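Local coordinates for protein SPT6 (Antonospora locustae, PDB 2XP1) that probably acts as a transcription elongation factor, its tandem SH2 domains enabling interaction with RNA polymerase II, at residues Glu26-Leu29 and Thr33-Phe36; Val48-Phe53 and Phe58-Ile63; Lys75-Glu78 and Glu82-Ser85; Leu147-Gly152 and Leu157-Ser162. All coordinates share one frame; numbering follows the deposited sequence.

Contact 1 (Glu26-Leu29 and Thr33-Phe36)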
loop_
_atom_site.group_PDB
_atom_site.type_symbol
_atom_site.label_atom_id
_atom_site.label_comp_id
_atom_site.label_asym_id
_atom_site.label_seq_id
_atom_site.Cartn_x
_atom_site.Cartn_y
_atom_site.Cartn_z
ATOM N N GLU A 26 -7.217 -23.682 12.965
ATOM C CA GLU A 26 -7.017 -22.924 14.164
ATOM C C GLU A 26 -6.597 -23.892 15.250
ATOM O O GLU A 26 -5.631 -23.642 15.951
ATOM C CB GLU A 26 -8.283 -22.168 14.521
ATOM C CG GLU A 26 -8.701 -21.200 13.425
ATOM C CD GLU A 26 -9.731 -20.188 13.887
ATOM O OE1 GLU A 26 -10.336 -20.420 14.962
ATOM O OE2 GLU A 26 -9.944 -19.165 13.168
ATOM N N ASN A 27 -7.274 -25.026 15.343
ATOM C CA ASN A 27 -6.831 -26.094 16.260
ATOM C C ASN A 27 -5.378 -26.443 16.089
ATOM O O ASN A 27 -4.608 -26.432 17.058
ATOM C CB ASN A 27 -7.649 -27.362 16.099
ATOM C CG ASN A 27 -8.532 -27.599 17.267
ATOM O OD1 ASN A 27 -8.649 -26.739 18.138
ATOM N ND2 ASN A 27 -9.150 -28.768 17.324
ATOM N N TYR A 28 -5.015 -26.758 14.847
ATOM C CA TYR A 28 -3.676 -27.168 14.546
ATOM C C TYR A 28 -2.714 -26.054 14.896
ATOM O O TYR A 28 -1.655 -26.316 15.457
ATOM C CB TYR A 28 -3.554 -27.527 13.082
ATOM C CG TYR A 28 -2.133 -27.754 12.642
ATOM C CD1 TYR A 28 -1.504 -29.008 12.818
ATOM C CD2 TYR A 28 -1.409 -26.727 12.053
ATOM C CE1 TYR A 28 -0.182 -29.212 12.401
ATOM C CE2 TYR A 28 -0.099 -26.911 11.635
ATOM C CZ TYR A 28 0.507 -28.158 11.802
ATOM O OH TYR A 28 1.799 -28.302 11.378
ATOM N N LEU A 29 -3.079 -24.819 14.573
ATOM C CA LEU A 29 -2.224 -23.698 14.898
ATOM C C LEU A 29 -2.180 -23.427 16.411
ATOM O O LEU A 29 -1.164 -22.948 16.916
ATOM C CB LEU A 29 -2.627 -22.433 14.115
ATOM C CG LEU A 29 -2.487 -22.417 12.577
ATOM C CD1 LEU A 29 -2.988 -21.131 11.935
ATOM C CD2 LEU A 29 -1.052 -22.652 12.120
ATOM N N THR A 33 3.926 -24.992 16.882
ATOM C CA THR A 33 4.823 -23.818 16.896
ATOM C C THR A 33 4.609 -22.962 15.630
ATOM O O THR A 33 4.960 -21.778 15.619
ATOM C CB THR A 33 6.354 -24.198 17.026
ATOM O OG1 THR A 33 6.703 -25.232 16.087
ATOM C CG2 THR A 33 6.702 -24.643 18.432
ATOM N N ASP A 34 4.054 -23.583 14.578
ATOM C CA ASP A 34 3.764 -22.922 13.288
ATOM C C ASP A 34 2.941 -21.649 13.466
ATOM O O ASP A 34 2.018 -21.603 14.292
ATOM C CB ASP A 34 2.962 -23.840 12.344
ATOM C CG ASP A 34 3.728 -25.079 11.902
ATOM O OD1 ASP A 34 4.867 -25.274 12.374
ATOM O OD2 ASP A 34 3.162 -25.877 11.105
ATOM N N ASP A 35 3.269 -20.633 12.667
ATOM C CA ASP A 35 2.629 -19.331 12.748
ATOM C C ASP A 35 1.528 -19.154 11.721
ATOM O O ASP A 35 0.693 -18.257 11.895
ATOM C CB ASP A 35 3.658 -18.245 12.490
ATOM C CG ASP A 35 4.556 -18.003 13.679
ATOM O OD1 ASP A 35 4.231 -18.483 14.801
ATOM O OD2 ASP A 35 5.587 -17.323 13.469
ATOM N N PHE A 36 1.548 -19.967 10.645
ATOM C CA PHE A 36 0.576 -19.874 9.540
ATOM C C PHE A 36 0.526 -21.163 8.727
ATOM O O PHE A 36 1.397 -22.009 8.817
ATOM C CB PHE A 36 0.955 -18.729 8.601
ATOM C CG PHE A 36 2.177 -19.013 7.803
ATOM C CD1 PHE A 36 2.072 -19.589 6.551
ATOM C CD2 PHE A 36 3.433 -18.718 8.314
ATOM C CE1 PHE A 36 3.205 -19.872 5.793
ATOM C CE2 PHE A 36 4.576 -18.996 7.581
ATOM C CZ PHE A 36 4.464 -19.582 6.309
#
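L29 packs against the backbone of D34-F36 and forms the tight half of this contact. Its CD2 methyl does the touching. L29 CD2 lies 3.9 Å from D34 O and 4.0 Å from F36 N, with D34 CB a little farther off at 4.2 Å. L29 is buried.

The other half is polar and looser, and joins two partly exposed side chains, Y28 and D34. Y28 OH donates a hydrogen bond of 2.8 Å to D34 OD2. The oxygen lies at the ring edge, near the ring plane. The hydroxyl, however, reaches OD2 from above the carboxylate, 44° out of its plane, and the two flat groups are turned 65° apart. With chi1 of 171°, Y28 swings CG away from its backbone N, which brings the hydroxyl end to D34.

The contact closes helix 22-31 onto the loop that leads into strand 36-40 of the N-terminal SH2 sheet, next to strand 46-52. L29 also meets L37, V50 and F58 on three adjacent strands. F36 turns the other way, onto I84, V88 and L92 of helix 80-100.

Contact 2 (Val48-Phe53 and Phe58-Ile63)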
loop_
_atom_site.group_PDB
_atom_site.type_symbol
_atom_site.label_atom_id
_atom_site.label_comp_id
_atom_site.label_asym_id
_atom_site.label_seq_id
_atom_site.Cartn_x
_atom_site.Cartn_y
_atom_site.Cartn_z
ATOM N N VAL A 48 -6.762 -20.592 1.365
ATOM C CA VAL A 48 -6.840 -19.541 2.345
ATOM C C VAL A 48 -5.636 -19.613 3.261
ATOM O O VAL A 48 -5.305 -20.667 3.825
ATOM C CB VAL A 48 -8.120 -19.600 3.203
ATOM C CG1 VAL A 48 -8.126 -18.409 4.147
ATOM C CG2 VAL A 48 -9.375 -19.576 2.356
ATOM N N LEU A 49 -4.980 -18.470 3.377
ATOM C CA LEU A 49 -3.841 -18.291 4.241
ATOM C C LEU A 49 -4.429 -18.042 5.615
ATOM O O LEU A 49 -5.328 -17.219 5.753
ATOM C CB LEU A 49 -3.074 -17.045 3.774
ATOM C CG LEU A 49 -2.001 -16.450 4.670
ATOM C CD1 LEU A 49 -0.858 -17.429 4.736
ATOM C CD2 LEU A 49 -1.511 -15.102 4.087
ATOM N N VAL A 50 -3.936 -18.773 6.612
ATOM C CA VAL A 50 -4.362 -18.596 7.987
ATOM C C VAL A 50 -3.069 -18.245 8.725
ATOM O O VAL A 50 -2.104 -19.005 8.693
ATOM C CB VAL A 50 -5.010 -19.886 8.582
ATOM C CG1 VAL A 50 -5.639 -19.624 9.981
ATOM C CG2 VAL A 50 -6.083 -20.478 7.634
ATOM N N ILE A 51 -3.065 -17.058 9.344
ATOM C CA ILE A 51 -1.988 -16.577 10.207
ATOM C C ILE A 51 -2.494 -16.480 11.657
ATOM O O ILE A 51 -3.525 -15.847 11.917
ATOM C CB ILE A 51 -1.511 -15.188 9.777
ATOM C CG1 ILE A 51 -1.158 -15.155 8.268
ATOM C CG2 ILE A 51 -0.320 -14.789 10.562
ATOM C CD1 ILE A 51 -0.854 -13.741 7.723
ATOM N N LYS A 52 -1.791 -17.113 12.588
ATOM C CA LYS A 52 -2.122 -17.051 14.010
ATOM C C LYS A 52 -1.571 -15.737 14.577
ATOM O O LYS A 52 -0.360 -15.533 14.620
ATOM C CB LYS A 52 -1.482 -18.257 14.724
ATOM C CG LYS A 52 -1.293 -18.112 16.229
ATOM C CD LYS A 52 -0.835 -19.422 16.913
ATOM C CE LYS A 52 0.645 -19.741 16.660
ATOM N NZ LYS A 52 0.993 -21.174 17.074
ATOM N N PHE A 53 -2.443 -14.821 14.971
ATOM C CA PHE A 53 -1.961 -13.550 15.549
ATOM C C PHE A 53 -1.648 -13.739 17.017
ATOM O O PHE A 53 -0.666 -13.178 17.513
ATOM C CB PHE A 53 -2.961 -12.423 15.325
ATOM C CG PHE A 53 -2.725 -11.671 14.050
ATOM C CD1 PHE A 53 -2.348 -12.346 12.892
ATOM C CD2 PHE A 53 -2.924 -10.314 13.983
ATOM C CE1 PHE A 53 -2.135 -11.661 11.709
ATOM C CE2 PHE A 53 -2.685 -9.616 12.799
ATOM C CZ PHE A 53 -2.304 -10.287 11.680
ATOM N N PHE A 58 -7.059 -15.476 14.795
ATOM C CA PHE A 58 -6.596 -16.006 13.521
ATOM C C PHE A 58 -7.039 -15.146 12.336
ATOM O O PHE A 58 -8.181 -14.698 12.285
ATOM C CB PHE A 58 -7.030 -17.468 13.373
ATOM C CG PHE A 58 -6.498 -18.344 14.462
ATOM C CD1 PHE A 58 -7.213 -18.517 15.633
ATOM C CD2 PHE A 58 -5.262 -18.973 14.335
ATOM C CE1 PHE A 58 -6.714 -19.298 16.668
ATOM C CE2 PHE A 58 -4.750 -19.748 15.374
ATOM C CZ PHE A 58 -5.480 -19.918 16.532
ATOM N N VAL A 59 -6.135 -14.896 11.396
ATOM C CA VAL A 59 -6.515 -14.149 10.228
ATOM C C VAL A 59 -6.529 -15.111 9.046
ATOM O O VAL A 59 -5.540 -15.833 8.809
ATOM C CB VAL A 59 -5.519 -13.021 9.982
ATOM C CG1 VAL A 59 -5.694 -12.455 8.622
ATOM C CG2 VAL A 59 -5.739 -11.919 11.016
ATOM N N HIS A 60 -7.658 -15.133 8.336
ATOM C CA HIS A 60 -7.878 -15.952 7.152
ATOM C C HIS A 60 -7.921 -15.066 5.913
ATOM O O HIS A 60 -8.855 -14.260 5.783
ATOM C CB HIS A 60 -9.229 -16.636 7.324
ATOM C CG HIS A 60 -9.238 -17.630 8.440
ATOM N ND1 HIS A 60 -9.258 -18.987 8.224
ATOM C CD2 HIS A 60 -9.140 -17.465 9.779
ATOM C CE1 HIS A 60 -9.229 -19.618 9.384
ATOM N NE2 HIS A 60 -9.160 -18.716 10.347
ATOM N N MET A 61 -6.952 -15.206 5.002
ATOM C CA MET A 61 -6.954 -14.423 3.769
ATOM C C MET A 61 -7.105 -15.256 2.508
ATOM O O MET A 61 -6.256 -16.066 2.225
ATOM C CB MET A 61 -5.653 -13.647 3.651
ATOM C CG MET A 61 -5.530 -12.589 4.688
ATOM S SD MET A 61 -3.937 -11.829 4.493
ATOM C CE MET A 61 -3.463 -11.820 6.192
ATOM N N LYS A 62 -8.140 -15.001 1.721
ATOM C CA LYS A 62 -8.350 -15.692 0.453
ATOM C C LYS A 62 -7.128 -15.539 -0.524
ATOM O O LYS A 62 -6.655 -14.434 -0.763
ATOM C CB LYS A 62 -9.675 -15.190 -0.152
ATOM C CG LYS A 62 -10.162 -15.906 -1.412
ATOM C CD LYS A 62 -11.721 -15.865 -1.653
ATOM C CE LYS A 62 -12.272 -14.436 -1.927
ATOM N NZ LYS A 62 -13.771 -14.400 -2.203
ATOM N N ILE A 63 -6.593 -16.660 -1.023
ATOM C CA ILE A 63 -5.566 -16.628 -2.043
ATOM C C ILE A 63 -6.174 -17.269 -3.226
ATOM O O ILE A 63 -6.455 -18.476 -3.201
ATOM C CB ILE A 63 -4.299 -17.438 -1.690
ATOM C CG1 ILE A 63 -3.551 -16.835 -0.486
ATOM C CG2 ILE A 63 -3.347 -17.566 -2.923
ATOM C CD1 ILE A 63 -2.444 -17.792 0.095
#
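L49 and M61 form a hydrogen-bonded antiparallel pair, and so do I51 and V59. All four backbone N-H groups of these pairs are used. L49 N donates to M61 O at 3.0 Å. M61 N returns a bond of 2.7 Å to L49 O. I51 N to V59 O and V59 N to I51 O are both 2.8 Å. L49 O and V59 O also receive CA-H contacts, from H60 and V50. On its other side strand 46-52 is backbone-bonded to strand 36-40, V48 with R39 and V50 with L37.

The segments are the two arms of a hairpin at the middle of the SH2 sheet. As in other SH2 domains, a histidine of the second arm adjoins the arginine of strand 36-40. Here H60 ND1 bonds R39 and H60 NE2 bonds E26 OE2, so both ring nitrogens are satisfied and the ring rotation is fixed. V50 CG1 lies over one face of the H60 ring, 3.8 Å from its centroid.

K52 NZ is held by L29 O and D34 O. K52 CB rests 3.7 Å from F58 CE2. On the opposite sheet face, I51 CD1 meets M61 CE at 3.6 Å, and V59 CG2 sits over one face of the F53 ring.

Contact 3 (Lys75-Glu78 and Glu82-Ser85)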
loop_
_atom_site.group_PDB
_atom_site.type_symbol
_atom_site.label_atom_id
_atom_site.label_comp_id
_atom_site.label_asym_id
_atom_site.label_seq_id
_atom_site.Cartn_x
_atom_site.Cartn_y
_atom_site.Cartn_z
ATOM N N LYS A 75 -3.311 -7.850 -4.351
ATOM C CA LYS A 75 -1.959 -7.861 -4.844
ATOM C C LYS A 75 -1.836 -9.124 -5.707
ATOM O O LYS A 75 -2.583 -10.094 -5.551
ATOM C CB LYS A 75 -0.948 -7.916 -3.666
ATOM C CG LYS A 75 -0.628 -6.576 -2.926
ATOM C CD LYS A 75 0.427 -5.693 -3.686
ATOM C CE LYS A 75 0.721 -4.275 -3.061
ATOM N NZ LYS A 75 1.728 -3.452 -3.862
ATOM N N HIS A 76 -0.851 -9.124 -6.579
ATOM C CA HIS A 76 -0.670 -10.197 -7.512
ATOM C C HIS A 76 0.641 -10.925 -7.201
ATOM O O HIS A 76 1.612 -10.251 -6.910
ATOM C CB HIS A 76 -0.619 -9.506 -8.871
ATOM C CG HIS A 76 -0.247 -10.400 -9.993
ATOM N ND1 HIS A 76 1.046 -10.499 -10.459
ATOM C CD2 HIS A 76 -1.001 -11.207 -10.775
ATOM C CE1 HIS A 76 1.072 -11.333 -11.481
ATOM N NE2 HIS A 76 -0.158 -11.764 -11.703
ATOM N N PHE A 77 0.687 -12.263 -7.273
ATOM C CA PHE A 77 1.910 -13.040 -6.953
ATOM C C PHE A 77 2.247 -14.123 -7.955
ATOM O O PHE A 77 1.372 -14.868 -8.368
ATOM C CB PHE A 77 1.757 -13.687 -5.579
ATOM C CG PHE A 77 1.390 -12.725 -4.534
ATOM C CD1 PHE A 77 0.054 -12.449 -4.275
ATOM C CD2 PHE A 77 2.382 -12.018 -3.852
ATOM C CE1 PHE A 77 -0.310 -11.497 -3.306
ATOM C CE2 PHE A 77 2.040 -11.041 -2.860
ATOM C CZ PHE A 77 0.691 -10.800 -2.579
ATOM N N GLU A 78 3.521 -14.236 -8.329
ATOM C CA GLU A 78 3.952 -15.262 -9.299
ATOM C C GLU A 78 3.594 -16.685 -8.854
ATOM O O GLU A 78 3.237 -17.505 -9.698
ATOM C CB GLU A 78 5.462 -15.172 -9.637
ATOM C CG GLU A 78 6.029 -13.773 -9.958
ATOM C CD GLU A 78 5.478 -13.125 -11.230
ATOM O OE1 GLU A 78 4.819 -13.821 -12.029
ATOM O OE2 GLU A 78 5.722 -11.904 -11.445
ATOM N N GLU A 82 6.036 -16.750 -3.356
ATOM C CA GLU A 82 6.032 -15.282 -3.393
ATOM C C GLU A 82 4.985 -14.690 -2.442
ATOM O O GLU A 82 5.278 -13.706 -1.797
ATOM C CB GLU A 82 5.921 -14.694 -4.818
ATOM C CG GLU A 82 6.281 -13.173 -4.891
ATOM C CD GLU A 82 6.134 -12.531 -6.281
ATOM O OE1 GLU A 82 5.259 -12.924 -7.060
ATOM O OE2 GLU A 82 6.903 -11.611 -6.613
ATOM N N VAL A 83 3.789 -15.274 -2.314
ATOM C CA VAL A 83 2.813 -14.804 -1.277
ATOM C C VAL A 83 3.498 -14.815 0.090
ATOM O O VAL A 83 3.443 -13.836 0.851
ATOM C CB VAL A 83 1.521 -15.682 -1.219
ATOM C CG1 VAL A 83 0.641 -15.320 -0.054
ATOM C CG2 VAL A 83 0.749 -15.572 -2.480
ATOM N N ILE A 84 4.187 -15.911 0.398
ATOM C CA ILE A 84 4.847 -16.032 1.696
ATOM C C ILE A 84 5.980 -15.028 1.965
ATOM O O ILE A 84 6.011 -14.396 3.043
ATOM C CB ILE A 84 5.258 -17.474 1.933
ATOM C CG1 ILE A 84 3.978 -18.278 2.150
ATOM C CG2 ILE A 84 6.128 -17.591 3.202
ATOM C CD1 ILE A 84 3.974 -19.475 1.414
ATOM N N SER A 85 6.901 -14.864 1.012
ATOM C CA SER A 85 8.019 -13.930 1.237
ATOM C C SER A 85 7.557 -12.504 1.132
ATOM O O SER A 85 7.836 -11.695 2.010
ATOM C CB SER A 85 9.230 -14.192 0.314
ATOM O OG SER A 85 8.863 -14.380 -1.037
#
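E82 and E78 supply the polar part of this contact. E78 N donates to E82 OE1, with an N-H...O angle of 165°. The oxygen is met nearly along its C-O bond. The refined E78 N - E82 OE1 length of 2.5 Å is short, and its exact value is doubtful. E82 reaches this far because CG is anti to its backbone N (chi1 -165°) and the chain stays extended to the carboxylate. The bond ties the residue that follows strand 75-77 to the first turn of the next helix. E82 N is itself hydrogen-bonded to D79 OD1.

The charges are less favourable. E78 and E82 lie side by side and point the same way, with carboxylate planes 28° apart. E78 OE2 is 4.5 Å from E82 OE1. Two like charges this near could raise the pKa of one of them. E78 is exposed, where solvent would ease the repulsion.

The apolar part is F77 on V83, both buried. V83 CG2 sits over one face of the F77 ring, a CH-pi contact 4.0 Å from the centroid. V83 CG2 is shifted toward the CB side, since F77 CG is its nearest ring atom at 3.6 Å. The two side chains cross at about a right angle.

The contact joins strand 75-77, at the edge of the N-terminal SH2 sheet within the chain, to the long helix 80-100 packed on that sheet. F77 bonds Y70 of strand 70-72 through the backbone, while H76 makes backbone bonds to the second subunit. The helix adds V86 and Y87 against F77.

Contact 4 (Leu147-Gly152 and Leu157-Ser162). With SO4 (sulfate ion), chain C.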
loop_
_atom_site.group_PDB
_atom_site.type_symbol
_atom_site.label_atom_id
_atom_site.label_comp_id
_atom_site.label_asym_id
_atom_site.label_seq_id
_atom_site.Cartn_x
_atom_site.Cartn_y
_atom_site.Cartn_z
ATOM N N LEU A 147 -10.961 5.269 25.493
ATOM C CA LEU A 147 -11.287 5.230 24.048
ATOM C C LEU A 147 -10.463 4.130 23.355
ATOM O O LEU A 147 -9.503 3.638 23.935
ATOM C CB LEU A 147 -11.036 6.594 23.366
ATOM C CG LEU A 147 -11.380 7.958 24.003
ATOM C CD1 LEU A 147 -11.423 9.013 22.928
ATOM C CD2 LEU A 147 -12.711 7.958 24.733
ATOM N N GLU A 148 -10.835 3.747 22.127
ATOM C CA GLU A 148 -10.161 2.652 21.420
ATOM C C GLU A 148 -10.073 2.963 19.954
ATOM O O GLU A 148 -10.973 3.582 19.422
ATOM C CB GLU A 148 -10.943 1.360 21.528
ATOM C CG GLU A 148 -10.843 0.643 22.822
ATOM C CD GLU A 148 -11.898 -0.437 22.912
ATOM O OE1 GLU A 148 -12.644 -0.650 21.930
ATOM O OE2 GLU A 148 -11.996 -1.074 23.970
ATOM N N GLU A 149 -8.996 2.528 19.303
ATOM C CA GLU A 149 -8.822 2.767 17.889
ATOM C C GLU A 149 -8.209 1.556 17.259
ATOM O O GLU A 149 -7.419 0.858 17.892
ATOM C CB GLU A 149 -7.908 3.954 17.629
ATOM C CG GLU A 149 -8.351 5.323 18.162
ATOM C CD GLU A 149 -7.451 6.451 17.635
ATOM O OE1 GLU A 149 -6.493 6.820 18.339
ATOM O OE2 GLU A 149 -7.691 6.949 16.507
ATOM N N TYR A 150 -8.527 1.323 15.992
ATOM C CA TYR A 150 -8.029 0.151 15.343
ATOM C C TYR A 150 -6.856 0.464 14.452
ATOM O O TYR A 150 -6.916 1.393 13.640
ATOM C CB TYR A 150 -9.136 -0.519 14.527
ATOM C CG TYR A 150 -10.210 -1.240 15.344
ATOM C CD1 TYR A 150 -9.905 -1.884 16.543
ATOM C CD2 TYR A 150 -11.535 -1.276 14.903
ATOM C CE1 TYR A 150 -10.880 -2.538 17.291
ATOM C CE2 TYR A 150 -12.515 -1.944 15.633
ATOM C CZ TYR A 150 -12.188 -2.569 16.830
ATOM O OH TYR A 150 -13.170 -3.233 17.559
ATOM N N ILE A 151 -5.805 -0.336 14.567
ATOM C CA ILE A 151 -4.698 -0.215 13.671
ATOM C C ILE A 151 -4.630 -1.467 12.822
ATOM O O ILE A 151 -4.733 -2.567 13.343
ATOM C CB ILE A 151 -3.392 -0.026 14.478
ATOM C CG1 ILE A 151 -3.463 1.279 15.277
ATOM C CG2 ILE A 151 -2.172 -0.048 13.592
ATOM C CD1 ILE A 151 -2.428 1.351 16.442
ATOM N N GLY A 152 -4.429 -1.320 11.518
ATOM C CA GLY A 152 -4.299 -2.496 10.638
ATOM C C GLY A 152 -2.943 -3.148 10.795
ATOM O O GLY A 152 -1.940 -2.473 10.991
ATOM N N LEU A 157 2.032 -0.962 10.109
ATOM C CA LEU A 157 0.906 -0.591 10.917
ATOM C C LEU A 157 0.204 0.526 10.170
ATOM O O LEU A 157 0.855 1.511 9.750
ATOM C CB LEU A 157 1.404 -0.105 12.277
ATOM C CG LEU A 157 2.111 -1.216 13.073
ATOM C CD1 LEU A 157 2.601 -0.792 14.475
ATOM C CD2 LEU A 157 1.111 -2.309 13.245
ATOM N N THR A 158 -1.117 0.373 9.988
ATOM C CA THR A 158 -1.884 1.379 9.267
ATOM C C THR A 158 -2.974 1.950 10.145
ATOM O O THR A 158 -3.650 1.240 10.867
ATOM C CB THR A 158 -2.422 0.832 7.962
ATOM O OG1 THR A 158 -2.852 -0.515 8.179
ATOM C CG2 THR A 158 -1.315 0.793 6.978
ATOM N N TYR A 159 -3.095 3.261 10.107
ATOM C CA TYR A 159 -3.963 3.985 10.986
ATOM C C TYR A 159 -4.561 5.114 10.144
ATOM O O TYR A 159 -3.886 6.111 9.840
ATOM C CB TYR A 159 -3.148 4.517 12.175
ATOM C CG TYR A 159 -3.852 5.590 12.981
ATOM C CD1 TYR A 159 -4.734 5.247 13.997
ATOM C CD2 TYR A 159 -3.657 6.940 12.714
ATOM C CE1 TYR A 159 -5.398 6.220 14.742
ATOM C CE2 TYR A 159 -4.331 7.929 13.465
ATOM C CZ TYR A 159 -5.192 7.546 14.475
ATOM O OH TYR A 159 -5.854 8.487 15.220
ATOM N N ASN A 160 -5.818 4.946 9.737
ATOM C CA ASN A 160 -6.486 5.931 8.887
ATOM C C ASN A 160 -5.728 6.041 7.593
ATOM O O ASN A 160 -5.496 5.065 6.886
ATOM C CB ASN A 160 -6.523 7.326 9.545
ATOM C CG ASN A 160 -7.546 7.433 10.638
ATOM O OD1 ASN A 160 -8.243 6.476 10.927
ATOM N ND2 ASN A 160 -7.664 8.615 11.239
ATOM N N ASN A 161 -5.323 7.259 7.305
ATOM C CA ASN A 161 -4.527 7.551 6.133
ATOM C C ASN A 161 -3.106 6.994 6.291
ATOM O O ASN A 161 -2.524 6.454 5.335
ATOM C CB ASN A 161 -4.530 9.059 5.928
ATOM C CG ASN A 161 -5.918 9.587 5.564
ATOM O OD1 ASN A 161 -6.559 9.076 4.649
ATOM N ND2 ASN A 161 -6.383 10.613 6.273
ATOM N N SER A 162 -2.604 7.049 7.527
ATOM C CA SER A 162 -1.180 6.964 7.822
ATOM C C SER A 162 -0.634 5.540 8.007
ATOM O O SER A 162 -1.371 4.621 8.225
ATOM C CB SER A 162 -0.907 7.826 9.046
ATOM O OG SER A 162 -1.364 9.146 8.801
HETATM S S SO4 C . -11.882 -5.597 20.296
HETATM O O1 SO4 C . -13.004 -5.162 21.134
HETATM O O2 SO4 C . -11.814 -7.064 20.317
HETATM O O3 SO4 C . -10.623 -5.064 20.806
HETATM O O4 SO4 C . -12.078 -5.101 18.941
#
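Y159 OH and E149 OE2 make the shortest hydrogen bond between the two segments, 2.7 Å, with the tyrosine as donor. OE2 uses its syn lone pair and lies at the ring edge, near the ring plane. The carboxylate stands almost upright to the ring, their planes 81° apart. A chi1 of 165° turns the Y159 ring back along strand 147-152, which brings its hydroxyl to E149. The other oxygen, E149 OE1, forms a salt bridge with R174 NE. The carboxylate is thus held from both oxygens, and R174 probably helps keep it ionised.

Nearer the turn the link is backbone. G152 and T158 are a hydrogen-bonded antiparallel pair: G152 N to T158 O is 2.8 Å, and T158 N to G152 O is 3.1 Å. T158 O also receives the CA-H of I151. I151 CG2 packs on L157 CB at 3.8 Å. Past Y159 the chain reverses in a type II' turn closed by S162 N to Y159 O, 2.8 Å.

The far end of the Y150 side chain leads away from L157-S162. Y150 OH donates to sulfate O4 at 2.6 Å. The ion, probably from the crystallisation liquor, is also held by T138 and by residues S130-K132, in a loop that probably corresponds to the phosphate-binding loop of canonical SH2 domains.

Strand 146-153 lies between strands 136-142 and 157-159 in the second sheet. Helix 167-175 packs over I151, L157 and Y159, with F170 edge-to-face to the Y159 ring.

Overall arrangement
Contacts 1, 2 and 3 build one part of the chain, around the six-stranded sheet. Contact 4 belongs to the second sheet; its centre is about 26 Å from that of contact 1. Contact 1 is a surface contact. The others are partly buried, and contact 2, the most central, has the most buried residues and rests on regular strand pairing. Contact 1 touches it: D35 O probably takes the N-H of K52. Contact 3 meets contact 2 where V83 CG1 reaches I63 CD1. Contacts 1 and 3 both join a helix to the loop or strand next to it in sequence, with one carboxylate bond and one apolar patch. Contact 4 is a hairpin like contact 2, but has fewer backbone bonds.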